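Local coordinates for protein hypoxanthine-guanine phosphoribosyltransferase (Thermus thermophilus, PDB 3ACB) that probably catalyses magnesium-dependent transfer of the phosphoribosyl group from 5-phosphoribosyl 1-diphosphate to hypoxanthine or guanine, forming IMP or GMP in purine salvage, at residues 104-109 / 135-140. Sequence-based numbering, arbitrary orientation.
Sequences IVDTGL and PSRRQV
R138 reaches back along residues 104-109 and gives one nitrogen, NH1, to two successive backbone carbonyls. R138 NH1 lies 3.0 Å from both V105 O and D106 O; it stands well above the carbonyl plane of V105 and is tilted 30° from that of D106. A bend at chi2 (-73°) turns the chain back toward these oxygens although its CB points away, and NH2 goes on to S133 OG. Arginine suits this place because a long chain ending in several N-H groups can serve two carbonyls and a hydroxyl at once. With an alanine here NH1 is gone, and the two carbonyls would probably be left without this donor, the turn after strand 104-105 becoming freer to shift. Backbone bonds continue the junction: Q139 N donates to T107 O at 2.8 Å, and V140 N adds a weak bond to the same oxygen. The CA-H of T107 also points at R137 O.

Apolar contacts fill in around this polar seam. V105 CG1 lies over one face of the R138 guanidinium, 3.6 Å from CZ, a place that suits a compact branched residue. D106 CB sits over one face of the R137 guanidinium, toward its rim; NH1 of R137 forms a salt bridge with D153, while the D106 carboxylate is near enough to feel the opposite charge, though no N-H points at it. L109 CD2 touches V140 CG1 at 3.9 Å. G108 suits its place because a CB there would press on V140 O and on the preceding carbonyl.

Within residues 104-109, T107 OG1 accepts from L109 N in an ST turn, at the start of helix 109-119. D106, T107 and G108 bind IMP and GMP, in the loop that cradles the 5'-phosphate in type I phosphoribosyltransferases. The bonding is consistent with a nucleotide-binding loop whose backbone is tied to residues 138-140 through the carbonyls of V105, D106 and T107.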
loop_
_atom_site.group_PDB
_atom_site.type_symbol
_atom_site.label_atom_id
_atom_site.label_comp_id
_atom_site.label_asym_id
_atom_site.label_seq_id
_atom_site.Cartn_x
_atom_site.Cartn_y
_atom_site.Cartn_z
ATOM N N ILE A 104 1.540 9.588 9.994
ATOM C CA ILE A 104 1.997 10.713 10.792
ATOM C C ILE A 104 1.250 10.828 12.110
ATOM O O ILE A 104 0.037 10.635 12.174
ATOM C CB ILE A 104 1.850 12.041 10.013
ATOM C CG1 ILE A 104 2.434 13.198 10.828
ATOM C CG2 ILE A 104 0.385 12.308 9.711
ATOM C CD1 ILE A 104 2.483 14.510 10.066
ATOM N N VAL A 105 1.992 11.130 13.167
ATOM C CA VAL A 105 1.411 11.303 14.487
ATOM C C VAL A 105 1.643 12.743 14.920
ATOM O O VAL A 105 2.788 13.147 15.149
ATOM C CB VAL A 105 2.072 10.372 15.530
ATOM C CG1 VAL A 105 1.443 10.608 16.907
ATOM C CG2 VAL A 105 1.913 8.914 15.108
ATOM N N ASP A 106 0.571 13.527 14.997
ATOM C CA ASP A 106 0.693 14.912 15.428
ATOM C C ASP A 106 0.007 15.145 16.770
ATOM O O ASP A 106 0.681 15.260 17.796
ATOM C CB ASP A 106 0.152 15.884 14.364
ATOM C CG ASP A 106 -1.143 15.414 13.724
ATOM O OD1 ASP A 106 -2.092 15.057 14.452
ATOM O OD2 ASP A 106 -1.213 15.421 12.477
ATOM N N THR A 107 -1.322 15.210 16.775
ATOM C CA THR A 107 -2.058 15.427 18.019
ATOM C C THR A 107 -2.027 14.161 18.867
ATOM O O THR A 107 -2.030 14.226 20.092
ATOM C CB THR A 107 -3.540 15.789 17.760
ATOM O OG1 THR A 107 -4.214 14.659 17.194
ATOM C CG2 THR A 107 -3.647 16.972 16.794
ATOM N N GLY A 108 -1.998 13.011 18.200
ATOM C CA GLY A 108 -1.977 11.741 18.902
ATOM C C GLY A 108 -3.375 11.249 19.243
ATOM O O GLY A 108 -3.543 10.156 19.788
ATOM N N LEU A 109 -4.380 12.057 18.917
ATOM C CA LEU A 109 -5.771 11.715 19.203
ATOM C C LEU A 109 -6.240 10.467 18.464
ATOM O O LEU A 109 -6.860 9.586 19.057
ATOM C CB LEU A 109 -6.684 12.892 18.846
ATOM C CG LEU A 109 -6.439 14.162 19.662
ATOM C CD1 LEU A 109 -7.236 15.321 19.088
ATOM C CD2 LEU A 109 -6.815 13.909 21.110
ATOM N N PRO A 135 5.772 16.280 17.259
ATOM C CA PRO A 135 5.606 16.354 18.711
ATOM C C PRO A 135 5.034 17.651 19.273
ATOM O O PRO A 135 4.414 17.635 20.330
ATOM C CB PRO A 135 7.009 16.049 19.232
ATOM C CG PRO A 135 7.897 16.569 18.134
ATOM C CD PRO A 135 7.187 16.082 16.899
ATOM N N SER A 136 5.224 18.766 18.571
ATOM C CA SER A 136 4.716 20.050 19.055
ATOM C C SER A 136 3.195 20.134 19.003
ATOM O O SER A 136 2.600 21.036 19.592
ATOM C CB SER A 136 5.310 21.202 18.246
ATOM O OG SER A 136 4.904 21.133 16.890
ATOM N N ARG A 137 2.574 19.185 18.306
ATOM C CA ARG A 137 1.120 19.150 18.162
ATOM C C ARG A 137 0.438 18.196 19.145
ATOM O O ARG A 137 -0.792 18.122 19.186
ATOM C CB ARG A 137 0.748 18.729 16.734
ATOM C CG ARG A 137 1.092 19.747 15.658
ATOM C CD ARG A 137 0.096 20.896 15.649
ATOM N NE ARG A 137 -1.258 20.445 15.328
ATOM C CZ ARG A 137 -1.614 19.895 14.170
ATOM N NH1 ARG A 137 -0.718 19.720 13.206
ATOM N NH2 ARG A 137 -2.871 19.519 13.971
ATOM N N ARG A 138 1.228 17.472 19.933
ATOM C CA ARG A 138 0.679 16.507 20.884
ATOM C C ARG A 138 -0.380 17.053 21.829
ATOM O O ARG A 138 -0.176 18.060 22.507
ATOM C CB ARG A 138 1.799 15.882 21.718
ATOM C CG ARG A 138 2.703 14.926 20.953
ATOM C CD ARG A 138 2.015 13.601 20.642
ATOM N NE ARG A 138 2.979 12.632 20.134
ATOM C CZ ARG A 138 3.522 12.672 18.922
ATOM N NH1 ARG A 138 3.189 13.634 18.067
ATOM N NH2 ARG A 138 4.421 11.762 18.571
ATOM N N GLN A 139 -1.517 16.367 21.878
ATOM C CA GLN A 139 -2.603 16.754 22.765
ATOM C C GLN A 139 -2.793 15.636 23.783
ATOM O O GLN A 139 -3.447 15.815 24.808
ATOM C CB GLN A 139 -3.889 16.989 21.972
ATOM C CG GLN A 139 -3.751 18.070 20.910
ATOM C CD GLN A 139 -5.087 18.613 20.445
ATOM O OE1 GLN A 139 -5.955 17.864 20.002
ATOM N NE2 GLN A 139 -5.255 19.927 20.541
ATOM N N VAL A 140 -2.203 14.482 23.483
ATOM C CA VAL A 140 -2.258 13.312 24.354
ATOM C C VAL A 140 -0.982 12.498 24.179
ATOM O O VAL A 140 -0.395 12.478 23.097
ATOM C CB VAL A 140 -3.468 12.404 24.027
ATOM C CG1 VAL A 140 -4.762 13.148 24.305
ATOM C CG2 VAL A 140 -3.409 11.956 22.574
#